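PDB 4F98: DUF2790 domain-containing protein from Pseudomonas aeruginosa, which is of unknown function, belongs to the DUF2790 family and is probably exported from the cytoplasm by a signal peptide. Local coordinates for residues P8-Y17 with E53-E61. Residues are numbered along the deposited sequence; the frame is centred on the assembly and turned at random.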
loop_
_atom_site.group_PDB
_atom_site.type_symbol
_atom_site.label_atom_id
_atom_site.label_comp_id
_atom_site.label_asym_id
_atom_site.label_seq_id
_atom_site.Cartn_x
_atom_site.Cartn_y
_atom_site.Cartn_z
ATOM N N PRO A 8 -13.632 -9.495 -11.253
ATOM C CA PRO A 8 -14.542 -8.891 -10.279
ATOM C C PRO A 8 -14.770 -7.389 -10.451
ATOM O O PRO A 8 -15.738 -6.882 -9.931
ATOM C CB PRO A 8 -13.885 -9.193 -8.916
ATOM C CG PRO A 8 -12.635 -9.871 -9.188
ATOM C CD PRO A 8 -12.375 -9.947 -10.622
ATOM N N GLY A 9 -13.897 -6.708 -11.184
ATOM C CA GLY A 9 -14.065 -5.295 -11.460
ATOM C C GLY A 9 -15.108 -4.954 -12.499
ATOM O O GLY A 9 -15.496 -3.792 -12.575
ATOM N N ARG A 10 -15.570 -5.956 -13.258
ATOM C CA ARG A 10 -16.530 -5.781 -14.377
ATOM C C ARG A 10 -17.752 -5.022 -13.917
ATOM O O ARG A 10 -18.397 -5.442 -12.962
ATOM C CB ARG A 10 -17.000 -7.152 -14.953
ATOM C CG ARG A 10 -18.062 -7.123 -16.107
ATOM C CD ARG A 10 -18.411 -8.539 -16.609
ATOM N NE ARG A 10 -19.197 -8.522 -17.853
ATOM C CZ ARG A 10 -19.563 -9.598 -18.566
ATOM N NH1 ARG A 10 -19.228 -10.844 -18.191
ATOM N NH2 ARG A 10 -20.280 -9.425 -19.684
ATOM N N GLY A 11 -18.036 -3.898 -14.562
ATOM C CA GLY A 11 -19.266 -3.159 -14.337
ATOM C C GLY A 11 -19.349 -2.342 -13.051
ATOM O O GLY A 11 -20.422 -1.833 -12.732
ATOM N N LEU A 12 -18.239 -2.177 -12.332
ATOM C CA LEU A 12 -18.207 -1.382 -11.102
ATOM C C LEU A 12 -17.566 -0.021 -11.361
ATOM O O LEU A 12 -16.487 0.053 -11.951
ATOM C CB LEU A 12 -17.410 -2.074 -10.008
ATOM C CG LEU A 12 -17.990 -3.347 -9.395
ATOM C CD1 LEU A 12 -16.954 -3.967 -8.447
ATOM C CD2 LEU A 12 -19.283 -3.047 -8.626
ATOM N N PRO A 13 -18.198 1.062 -10.892
ATOM C CA PRO A 13 -17.550 2.361 -10.901
ATOM C C PRO A 13 -16.562 2.438 -9.750
ATOM O O PRO A 13 -16.725 1.758 -8.756
ATOM C CB PRO A 13 -18.715 3.326 -10.642
ATOM C CG PRO A 13 -19.606 2.570 -9.781
ATOM C CD PRO A 13 -19.507 1.139 -10.227
ATOM N N VAL A 14 -15.548 3.264 -9.898
ATOM C CA VAL A 14 -14.646 3.569 -8.799
ATOM C C VAL A 14 -15.425 4.428 -7.804
ATOM O O VAL A 14 -16.089 5.403 -8.185
ATOM C CB VAL A 14 -13.399 4.322 -9.291
ATOM C CG1 VAL A 14 -12.499 4.687 -8.139
ATOM C CG2 VAL A 14 -12.622 3.465 -10.249
ATOM N N GLU A 15 -15.380 4.046 -6.538
ATOM C CA GLU A 15 -16.079 4.792 -5.506
ATOM C C GLU A 15 -15.127 5.615 -4.671
ATOM O O GLU A 15 -13.925 5.408 -4.681
ATOM C CB GLU A 15 -16.991 3.899 -4.692
ATOM C CG GLU A 15 -16.369 2.875 -3.878
ATOM C CD GLU A 15 -17.403 1.904 -3.299
ATOM O OE1 GLU A 15 -18.211 1.302 -4.056
ATOM O OE2 GLU A 15 -17.389 1.752 -2.075
ATOM N N GLU A 16 -15.699 6.577 -3.972
ATOM C CA GLU A 16 -14.949 7.469 -3.112
ATOM C C GLU A 16 -14.198 6.668 -2.055
ATOM O O GLU A 16 -14.796 5.843 -1.380
ATOM C CB GLU A 16 -15.917 8.479 -2.477
ATOM C CG GLU A 16 -15.264 9.436 -1.492
ATOM C CD GLU A 16 -16.101 10.642 -1.142
ATOM O OE1 GLU A 16 -17.082 10.908 -1.856
ATOM O OE2 GLU A 16 -15.780 11.334 -0.159
ATOM N N TYR A 17 -12.891 6.931 -1.970
ATOM C CA TYR A 17 -12.118 6.283 -0.928
ATOM C C TYR A 17 -11.203 7.338 -0.270
ATOM O O TYR A 17 -10.875 8.398 -0.823
ATOM C CB TYR A 17 -11.468 4.969 -1.451
ATOM C CG TYR A 17 -10.575 4.223 -0.485
ATOM C CD1 TYR A 17 -11.069 3.689 0.702
ATOM C CD2 TYR A 17 -9.234 4.078 -0.747
ATOM C CE1 TYR A 17 -10.248 3.041 1.594
ATOM C CE2 TYR A 17 -8.404 3.408 0.144
ATOM C CZ TYR A 17 -8.923 2.902 1.311
ATOM O OH TYR A 17 -8.132 2.226 2.213
ATOM N N GLU A 53 -22.060 -7.007 -1.074
ATOM C CA GLU A 53 -21.838 -6.036 -2.132
ATOM C C GLU A 53 -20.355 -5.879 -2.465
ATOM O O GLU A 53 -19.511 -5.965 -1.573
ATOM C CB GLU A 53 -22.434 -4.684 -1.699
ATOM C CG GLU A 53 -23.983 -4.737 -1.535
ATOM C CD GLU A 53 -24.654 -4.961 -2.855
ATOM O OE1 GLU A 53 -24.139 -4.440 -3.852
ATOM O OE2 GLU A 53 -25.681 -5.655 -2.922
ATOM N N LEU A 54 -20.067 -5.619 -3.742
ATOM C CA LEU A 54 -18.714 -5.363 -4.232
ATOM C C LEU A 54 -18.440 -3.877 -4.338
ATOM O O LEU A 54 -19.338 -3.081 -4.578
ATOM C CB LEU A 54 -18.487 -6.030 -5.581
ATOM C CG LEU A 54 -18.712 -7.540 -5.631
ATOM C CD1 LEU A 54 -18.319 -8.076 -6.998
ATOM C CD2 LEU A 54 -17.978 -8.296 -4.532
ATOM N N HIS A 55 -17.166 -3.532 -4.165
ATOM C CA HIS A 55 -16.708 -2.151 -4.181
ATOM C C HIS A 55 -15.366 -2.071 -4.892
ATOM O O HIS A 55 -14.473 -2.873 -4.581
ATOM C CB HIS A 55 -16.506 -1.649 -2.748
ATOM C CG HIS A 55 -17.721 -1.774 -1.883
ATOM N ND1 HIS A 55 -18.620 -0.747 -1.724
ATOM C CD2 HIS A 55 -18.187 -2.797 -1.127
ATOM C CE1 HIS A 55 -19.593 -1.131 -0.910
ATOM N NE2 HIS A 55 -19.357 -2.376 -0.543
ATOM N N LYS A 56 -15.249 -1.169 -5.858
ATOM C CA LYS A 56 -13.995 -0.881 -6.543
ATOM C C LYS A 56 -13.461 0.458 -6.064
ATOM O O LYS A 56 -14.173 1.470 -6.125
ATOM C CB LYS A 56 -14.211 -0.832 -8.056
ATOM C CG LYS A 56 -12.969 -0.476 -8.903
ATOM C CD LYS A 56 -13.324 -0.281 -10.406
ATOM C CE LYS A 56 -13.553 -1.569 -11.128
ATOM N NZ LYS A 56 -14.168 -1.377 -12.449
ATOM N N ILE A 57 -12.207 0.464 -5.631
ATOM C CA ILE A 57 -11.515 1.676 -5.159
ATOM C C ILE A 57 -10.152 1.748 -5.841
ATOM O O ILE A 57 -9.563 0.715 -6.171
ATOM C CB ILE A 57 -11.408 1.720 -3.627
ATOM C CG1 ILE A 57 -10.792 0.430 -3.073
ATOM C CG2 ILE A 57 -12.802 1.973 -3.009
ATOM C CD1 ILE A 57 -10.425 0.481 -1.590
ATOM N N ARG A 58 -9.690 2.958 -6.116
ATOM C CA ARG A 58 -8.381 3.162 -6.712
ATOM C C ARG A 58 -7.663 4.294 -5.999
ATOM O O ARG A 58 -8.254 5.334 -5.689
ATOM C CB ARG A 58 -8.461 3.383 -8.221
ATOM C CG ARG A 58 -7.099 3.394 -8.920
ATOM C CD ARG A 58 -7.182 3.465 -10.441
ATOM N NE ARG A 58 -8.095 4.506 -10.891
ATOM C CZ ARG A 58 -9.237 4.280 -11.545
ATOM N NH1 ARG A 58 -9.642 3.030 -11.846
ATOM N NH2 ARG A 58 -9.976 5.319 -11.877
ATOM N N PHE A 59 -6.386 4.056 -5.711
ATOM C CA PHE A 59 -5.634 4.921 -4.809
ATOM C C PHE A 59 -4.139 4.675 -5.063
ATOM O O PHE A 59 -3.785 4.146 -6.130
ATOM C CB PHE A 59 -6.109 4.693 -3.344
ATOM C CG PHE A 59 -6.067 3.252 -2.896
ATOM C CD1 PHE A 59 -7.079 2.368 -3.233
ATOM C CD2 PHE A 59 -5.040 2.791 -2.096
ATOM C CE1 PHE A 59 -7.032 1.038 -2.845
ATOM C CE2 PHE A 59 -4.994 1.466 -1.684
ATOM C CZ PHE A 59 -6.013 0.583 -2.060
ATOM N N LEU A 60 -3.284 5.073 -4.129
ATOM C CA LEU A 60 -1.835 4.938 -4.273
ATOM C C LEU A 60 -1.288 4.073 -3.162
ATOM O O LEU A 60 -1.816 4.059 -2.044
ATOM C CB LEU A 60 -1.157 6.310 -4.174
ATOM C CG LEU A 60 -1.550 7.328 -5.236
ATOM C CD1 LEU A 60 -1.002 8.703 -4.827
ATOM C CD2 LEU A 60 -1.073 6.888 -6.632
ATOM N N GLU A 61 -0.212 3.351 -3.473
ATOM C CA GLU A 61 0.501 2.554 -2.486
ATOM C C GLU A 61 1.973 2.493 -2.843
ATOM O O GLU A 61 2.372 2.882 -3.942
ATOM C CB GLU A 61 -0.094 1.159 -2.415
ATOM C CG GLU A 61 0.219 0.286 -3.626
ATOM C CD GLU A 61 -0.325 -1.135 -3.512
ATOM O OE1 GLU A 61 -1.004 -1.481 -2.515
ATOM O OE2 GLU A 61 -0.084 -1.943 -4.436
HETATM O O HOH W 1 -17.680 0.262 -6.709
HETATM O O HOH W 2 -11.311 5.174 -5.268
#
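K56 leaves the strand with CG anti to its backbone N (chi1 178°) and then bends at chi3 (-76°), a course that carries its ammonium into the type II turn formed by G9 to L12. There NZ donates to G9 O and to L12 O, each at 2.8 Å. G9 O also accepts the turn's own bond from L12 N, the two donors arriving from opposite faces of the carbonyl plane, so the ammonium ties together the two ends of the turn. L12 CD1 meanwhile packs on L54 CB, the two side chains crossing nearly at right angles.

Further along, E15 N gives K56 O a nearly straight bond of 2.9 Å, and the E15 carboxylate stands perpendicular to the H55 imidazole. H55 ND1 donates to the syn side of E15 OE2 at 2.8 Å, a bent bond tilted from both planes, and weakly to OE1. One water links P13 O and E15 OE1 to K56 N; a second joins E15 O to R58 N.

At Y17 the contact turns apolar: I57 CD1 lies 3.7 Å above the ring centre, while the ring's edge meets the face of F59, planes at 60°.

An irregular segment thus lines an edge strand through side chains, waters and one direct backbone bond. W62 of the second subunit bonds Y17 OH and packs on I57 and F59, so this end borders the dimer interface. Strand 54-62 pairs antiparallel with 40-48, whose Y47 stacks on the H55 ring; D49, just beyond that strand, hydrogen-bonds H55 NE2.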